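Local structure of carbonic anhydrase (Glaciozyma antarctica, 5ZTP) at residues G64-D68 with C124-P128; V130-I134 with S154-Y158. The protein probably catalyses the reversible hydration of carbon dioxide to bicarbonate and a proton, as a β-class carbonic anhydrase of a cold-adapted yeast. All coordinates share one frame; numbering follows the deposited sequence.

Contact 1: residues G64-D68 with C124-P128; sequences GRASD and CLEFP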
ATOM      1  N   GLY A  64       2.708  -1.989   7.722  1.00 10.02           N
ATOM      2  CA  GLY A  64       3.413  -0.827   7.240  1.00 10.15           C
ATOM      3  C   GLY A  64       4.911  -1.062   7.240  1.00 10.39           C
ATOM      4  O   GLY A  64       5.697  -0.147   7.509  1.00 10.47           O
ATOM      5  N   ARG A  65       5.318  -2.275   6.888  1.00 10.66           N
ATOM      6  CA  ARG A  65       6.702  -2.685   7.058  1.00 11.01           C
ATOM      7  C   ARG A  65       7.578  -2.320   5.879  1.00 10.75           C
ATOM      8  O   ARG A  65       7.259  -2.621   4.738  1.00 10.13           O
ATOM      9  CB  ARG A  65       6.799  -4.206   7.322  1.00 11.59           C
ATOM     10  CG  ARG A  65       6.022  -4.674   8.524  1.00 11.76           C
ATOM     11  CD  ARG A  65       6.530  -3.975   9.779  1.00 12.52           C
ATOM     12  NE  ARG A  65       7.130  -4.909  10.751  1.00 13.26           N
ATOM     13  CZ  ARG A  65       8.377  -4.860  11.229  1.00 13.50           C
ATOM     14  NH1 ARG A  65       9.233  -3.916  10.831  1.00 13.19           N
ATOM     15  NH2 ARG A  65       8.766  -5.792  12.111  1.00 14.09           N
ATOM     16  N   ALA A  66       8.718  -1.715   6.213  1.00 11.05           N
ATOM     17  CA  ALA A  66       9.729  -1.252   5.256  1.00 11.10           C
ATOM     18  C   ALA A  66      10.226  -2.358   4.357  1.00 11.37           C
ATOM     19  O   ALA A  66      10.296  -2.155   3.138  1.00 11.73           O
ATOM     20  CB  ALA A  66      10.913  -0.621   5.982  1.00 10.85           C
ATOM     21  N   SER A  67      10.594  -3.506   4.940  1.00 11.60           N
ATOM     22  CA  SER A  67      11.230  -4.599   4.162  1.00 11.66           C
ATOM     23  C   SER A  67      10.327  -4.969   3.026  1.00 11.66           C
ATOM     24  O   SER A  67      10.776  -5.115   1.900  1.00 11.56           O
ATOM     25  CB  SER A  67      11.523  -5.864   5.011  1.00 11.79           C
ATOM     26  OG  SER A  67      10.353  -6.484   5.565  1.00 11.80           O
ATOM     27  N   ASP A  68       9.041  -5.080   3.342  1.00 11.98           N
ATOM     28  CA  ASP A  68       8.014  -5.457   2.370  1.00 12.43           C
ATOM     29  C   ASP A  68       7.821  -4.412   1.293  1.00 12.15           C
ATOM     30  O   ASP A  68       7.553  -4.740   0.164  1.00 12.41           O
ATOM     31  CB  ASP A  68       6.677  -5.667   3.082  1.00 12.94           C
ATOM     32  CG  ASP A  68       5.717  -6.442   2.254  1.00 13.40           C
ATOM     33  OD1 ASP A  68       6.159  -7.269   1.453  1.00 14.63           O
ATOM     34  OD2 ASP A  68       4.511  -6.240   2.392  1.00 13.95           O
ATOM     35  N   CYS A 124       5.391 -13.206   8.215  1.00 14.97           N
ATOM     36  CA  CYS A 124       4.343 -12.224   8.443  1.00 14.92           C
ATOM     37  C   CYS A 124       4.848 -10.844   8.831  1.00 14.88           C
ATOM     38  O   CYS A 124       4.170  -9.858   8.553  1.00 15.56           O
ATOM     39  CB  CYS A 124       3.352 -12.721   9.475  1.00 15.06           C
ATOM     40  SG  CYS A 124       2.564 -14.255   8.945  1.00 15.17           S
ATOM     41  N   LEU A 125       6.020 -10.765   9.470  1.00 14.25           N
ATOM     42  CA  LEU A 125       6.603  -9.478   9.860  1.00 13.48           C
ATOM     43  C   LEU A 125       5.813  -8.771  11.010  1.00 13.83           C
ATOM     44  O   LEU A 125       5.757  -7.544  11.086  1.00 13.45           O
ATOM     45  CB  LEU A 125       6.718  -8.533   8.654  1.00 13.09           C
ATOM     46  CG  LEU A 125       7.505  -8.694   7.338  1.00 12.59           C
ATOM     47  CD1 LEU A 125       8.030 -10.079   7.138  1.00 12.25           C
ATOM     48  CD2 LEU A 125       6.696  -8.233   6.150  1.00 12.49           C
ATOM     49  N   GLU A 126       5.244  -9.567  11.923  1.00 14.24           N
ATOM     50  CA  GLU A 126       4.634  -9.091  13.171  1.00 14.00           C
ATOM     51  C   GLU A 126       5.630  -8.310  14.043  1.00 13.94           C
ATOM     52  O   GLU A 126       6.844  -8.366  13.851  1.00 13.20           O
ATOM     53  CB  GLU A 126       4.039 -10.287  13.933  1.00 14.36           C
ATOM     54  CG  GLU A 126       5.048 -11.237  14.585  1.00 14.82           C
ATOM     55  CD  GLU A 126       5.414 -12.430  13.750  1.00 14.70           C
ATOM     56  OE1 GLU A 126       5.268 -12.377  12.521  1.00 14.53           O
ATOM     57  OE2 GLU A 126       5.848 -13.430  14.359  1.00 15.28           O
ATOM     58  N   PHE A 127       5.097  -7.544  14.980  1.00 14.36           N
ATOM     59  CA  PHE A 127       5.925  -6.837  15.936  1.00 14.71           C
ATOM     60  C   PHE A 127       5.227  -6.745  17.275  1.00 15.33           C
ATOM     61  O   PHE A 127       3.993  -6.742  17.351  1.00 15.45           O
ATOM     62  CB  PHE A 127       6.347  -5.430  15.449  1.00 15.00           C
ATOM     63  CG  PHE A 127       5.212  -4.570  14.885  1.00 15.09           C
ATOM     64  CD1 PHE A 127       4.451  -3.728  15.723  1.00 15.13           C
ATOM     65  CD2 PHE A 127       4.938  -4.559  13.513  1.00 14.81           C
ATOM     66  CE1 PHE A 127       3.424  -2.941  15.210  1.00 14.77           C
ATOM     67  CE2 PHE A 127       3.915  -3.774  13.002  1.00 14.78           C
ATOM     68  CZ  PHE A 127       3.162  -2.959  13.848  1.00 14.83           C
ATOM     69  N   PRO A 128       6.024  -6.692  18.348  1.00 16.05           N
ATOM     70  CA  PRO A 128       5.446  -6.581  19.660  1.00 15.94           C
ATOM     71  C   PRO A 128       5.243  -5.113  20.093  1.00 16.27           C
ATOM     72  O   PRO A 128       4.474  -4.848  20.994  1.00 15.93           O
ATOM     73  CB  PRO A 128       6.487  -7.303  20.522  1.00 15.88           C
ATOM     74  CG  PRO A 128       7.795  -6.940  19.882  1.00 15.94           C
ATOM     75  CD  PRO A 128       7.504  -6.810  18.413  1.00 16.14           C
TER
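Arg65 NE gives its hydrogen to Leu125 O over 3.0 Å, with an N-H...O angle of 155°. This bond ties the residue just ahead of helix 66-79 to the irregular loop between helices 116-119 and 130-143, in what sequence and strand order mark as a β-class carbonic anhydrase fold. The carbonyl oxygen stands somewhat out of the guanidinium plane, and NE in turn lies tilted from the carbonyl plane. Glu126 O lies in that guanidinium plane, at its edge, 3.7 Å from NH2, which is too long to count as a bond. Phe127 comes in obliquely: its CD2 is 3.5 Å from Arg65 NE, and ring and guanidinium planes are nearly perpendicular, 82° apart. Bends at the second and third torsions (chi2 -60°) carry the arginine past the leucine to these carbonyls. The head has its strongest partner on NH1, where Asp137 OD1 of helix 130-143 makes a salt bridge; the other oxygen of that carboxylate takes the backbone N of Ala66. With an alanine here, Asp137 would probably lose its charged mate and Leu125 O its donor, and the loop would be freer to move off the helix start. The rest is van der Waals packing. Leu125 lies across the arginine stem, its CB 3.9 Å from Arg65 CG, while its far end reaches the first turn of the helix. This face adjoins the second subunit: Asp68 OD2 is salt-bridged to Arg71 of the second subunit, which also donates to Cys124 O. Leu125 CG sits 4.0 Å from the hydroxyl Ser67 OG, in plain contact, and Leu125 CD2 rests on Asp68 CB at the same distance of 4.0 Å.

Contact 2: residues V130-I134 with S154-Y158; sequences VDESI and SGYRY
The carboxylate of Asp131 and the guanidinium of Arg157 meet obliquely, their planes 38° apart, and a single nitrogen serves both acid oxygens. Arg157 NH1 donates to the syn side of Asp131 OD1 at 3.0 Å and lies 2.7 Å from Asp131 OD2, closing a salt bridge. Helix 130-143 lies in the crossover of a β-α-β unit between the adjacent parallel strands 84-90 and 152-158; its first turn runs nearly antiparallel to the latter (161°), the short axes 8.5 Å apart. Arg157 reaches out with CG anti to the backbone N (chi1 171°) and bends only at its third torsion; NE has a second salt bridge, to Glu159 OE2, so the positive charge is probably shared between two acids. Deeper in, Ile134 fills the interface. Its CG2 rests on Gly155 CA at 3.6 Å; a CB on Gly155 would run into Ile134 CG2, which probably explains how close the helix comes here. Its CD1 reaches on along the strand to Tyr156 O at 3.5 Å and the backbone N of Arg157. Nearer the salt bridge, the Val130 side chain crosses the arginine stem at about a right angle, CG1 touching Arg157 CG at 4.1 Å.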
ATOM      1  N   VAL A 130       4.793  -0.892  18.884  1.00 16.92           N
ATOM      2  CA  VAL A 130       4.488  -0.007  17.773  1.00 16.02           C
ATOM      3  C   VAL A 130       5.643   0.918  17.512  1.00 16.42           C
ATOM      4  O   VAL A 130       6.024   1.115  16.379  1.00 16.99           O
ATOM      5  CB  VAL A 130       3.235   0.819  18.013  1.00 15.55           C
ATOM      6  CG1 VAL A 130       3.075   1.878  16.934  1.00 15.43           C
ATOM      7  CG2 VAL A 130       2.022  -0.091  18.070  1.00 15.54           C
ATOM      8  N   ASP A 131       6.208   1.497  18.556  1.00 17.16           N
ATOM      9  CA  ASP A 131       7.255   2.490  18.361  1.00 17.53           C
ATOM     10  C   ASP A 131       8.605   1.864  17.965  1.00 18.09           C
ATOM     11  O   ASP A 131       9.277   2.321  17.020  1.00 17.95           O
ATOM     12  CB  ASP A 131       7.349   3.361  19.603  1.00 17.51           C
ATOM     13  CG  ASP A 131       6.147   4.278  19.753  1.00 17.45           C
ATOM     14  OD1 ASP A 131       5.004   3.860  19.516  1.00 17.12           O
ATOM     15  OD2 ASP A 131       6.348   5.450  20.081  1.00 18.09           O
ATOM     16  N   GLU A 132       8.986   0.789  18.647  1.00 19.15           N
ATOM     17  CA  GLU A 132      10.200   0.050  18.243  1.00 20.15           C
ATOM     18  C   GLU A 132      10.116  -0.440  16.783  1.00 18.56           C
ATOM     19  O   GLU A 132      11.137  -0.497  16.113  1.00 17.61           O
ATOM     20  CB  GLU A 132      10.575  -1.114  19.207  1.00 21.37           C
ATOM     21  CG  GLU A 132      11.905  -0.953  19.976  1.00 22.85           C
ATOM     22  CD  GLU A 132      12.197   0.440  20.544  1.00 24.65           C
ATOM     23  OE1 GLU A 132      11.292   1.117  21.101  1.00 26.75           O
ATOM     24  OE2 GLU A 132      13.370   0.868  20.438  1.00 25.43           O
ATOM     25  N   SER A 133       8.915  -0.771  16.297  1.00 17.07           N
ATOM     26  CA  SER A 133       8.785  -1.234  14.923  1.00 16.03           C
ATOM     27  C   SER A 133       9.035  -0.082  13.964  1.00 15.56           C
ATOM     28  O   SER A 133       9.555  -0.296  12.841  1.00 14.61           O
ATOM     29  CB  SER A 133       7.428  -1.887  14.664  1.00 15.70           C
ATOM     30  OG  SER A 133       6.376  -1.016  14.979  1.00 15.80           O
ATOM     31  N   ILE A 134       8.696   1.129  14.430  1.00 15.31           N
ATOM     32  CA  ILE A 134       8.925   2.351  13.662  1.00 14.99           C
ATOM     33  C   ILE A 134      10.400   2.668  13.659  1.00 15.04           C
ATOM     34  O   ILE A 134      11.001   2.801  12.589  1.00 14.85           O
ATOM     35  CB  ILE A 134       8.148   3.552  14.194  1.00 14.52           C
ATOM     36  CG1 ILE A 134       6.657   3.334  14.010  1.00 14.06           C
ATOM     37  CG2 ILE A 134       8.552   4.800  13.431  1.00 14.58           C
ATOM     38  CD1 ILE A 134       5.803   4.276  14.823  1.00 13.80           C
ATOM     39  N   SER A 154      11.768   9.577   7.959  1.00 16.93           N
ATOM     40  CA  SER A 154      11.142   9.824   9.240  1.00 17.20           C
ATOM     41  C   SER A 154      10.050   8.801   9.472  1.00 16.91           C
ATOM     42  O   SER A 154       9.542   8.198   8.547  1.00 16.49           O
ATOM     43  CB  SER A 154      10.574  11.253   9.325  1.00 18.07           C
ATOM     44  OG  SER A 154       9.940  11.693   8.114  1.00 19.83           O
ATOM     45  N   GLY A 155       9.712   8.608  10.737  1.00 17.49           N
ATOM     46  CA  GLY A 155       8.752   7.597  11.149  1.00 17.28           C
ATOM     47  C   GLY A 155       7.804   8.132  12.208  1.00 17.66           C
ATOM     48  O   GLY A 155       8.230   8.783  13.196  1.00 17.13           O
ATOM     49  N   TYR A 156       6.521   7.843  11.995  1.00 17.45           N
ATOM     50  CA  TYR A 156       5.450   8.381  12.796  1.00 17.80           C
ATOM     51  C   TYR A 156       4.526   7.274  13.235  1.00 18.10           C
ATOM     52  O   TYR A 156       4.260   6.341  12.471  1.00 18.63           O
ATOM     53  CB  TYR A 156       4.641   9.388  11.981  1.00 18.55           C
ATOM     54  CG  TYR A 156       5.406  10.653  11.710  1.00 19.28           C
ATOM     55  CD1 TYR A 156       6.385  10.685  10.730  1.00 19.95           C
ATOM     56  CD2 TYR A 156       5.178  11.814  12.454  1.00 19.41           C
ATOM     57  CE1 TYR A 156       7.132  11.837  10.495  1.00 20.36           C
ATOM     58  CE2 TYR A 156       5.897  12.972  12.207  1.00 19.80           C
ATOM     59  CZ  TYR A 156       6.886  12.983  11.231  1.00 20.13           C
ATOM     60  OH  TYR A 156       7.652  14.112  10.988  1.00 19.94           O
ATOM     61  N   ARG A 157       4.069   7.387  14.484  1.00 18.16           N
ATOM     62  CA  ARG A 157       2.987   6.595  15.033  1.00 17.62           C
ATOM     63  C   ARG A 157       1.705   7.320  14.741  1.00 16.87           C
ATOM     64  O   ARG A 157       1.416   8.345  15.358  1.00 16.99           O
ATOM     65  CB  ARG A 157       3.125   6.464  16.556  1.00 18.48           C
ATOM     66  CG  ARG A 157       1.906   5.826  17.244  1.00 19.36           C
ATOM     67  CD  ARG A 157       2.170   5.591  18.719  1.00 19.68           C
ATOM     68  NE  ARG A 157       2.231   6.871  19.405  1.00 20.11           N
ATOM     69  CZ  ARG A 157       3.066   7.184  20.391  1.00 20.65           C
ATOM     70  NH1 ARG A 157       3.955   6.310  20.857  1.00 20.69           N
ATOM     71  NH2 ARG A 157       3.013   8.401  20.911  1.00 21.14           N
ATOM     72  N   TYR A 158       0.923   6.798  13.818  1.00 16.30           N
ATOM     73  CA  TYR A 158      -0.455   7.230  13.717  1.00 16.59           C
ATOM     74  C   TYR A 158      -1.253   6.712  14.909  1.00 17.09           C
ATOM     75  O   TYR A 158      -1.263   5.510  15.152  1.00 18.22           O
ATOM     76  CB  TYR A 158      -1.104   6.733  12.428  1.00 16.12           C
ATOM     77  CG  TYR A 158      -2.536   7.185  12.287  1.00 15.44           C
ATOM     78  CD1 TYR A 158      -2.852   8.500  11.957  1.00 14.98           C
ATOM     79  CD2 TYR A 158      -3.570   6.310  12.504  1.00 15.39           C
ATOM     80  CE1 TYR A 158      -4.157   8.917  11.844  1.00 14.69           C
ATOM     81  CE2 TYR A 158      -4.875   6.723  12.392  1.00 15.44           C
ATOM     82  CZ  TYR A 158      -5.159   8.025  12.064  1.00 15.09           C
ATOM     83  OH  TYR A 158      -6.482   8.384  11.963  1.00 16.04           O
TER

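After the N-terminal helices and strand 33-38, the chain leaves strand 56-61, passes 64-68 into helix 66-79, runs up strand 84-90 and makes the excursion through helices 100-108 and 116-119; contact 1 closes that long loop of 55 residues when the chain returns at 124-128. Contact 2 opens at once with helix 130-143 and closes a shorter loop of 19 residues in strand 152-158. The two stand in series, neither nested nor crossed, with centres about 11 Å apart. They touch where Phe127 CD1 packs 3.4 Å from Ser133 OG. Together they tie the loop to the start of helix 66-79 and helix 130-143 to the sheet, beside the second subunit.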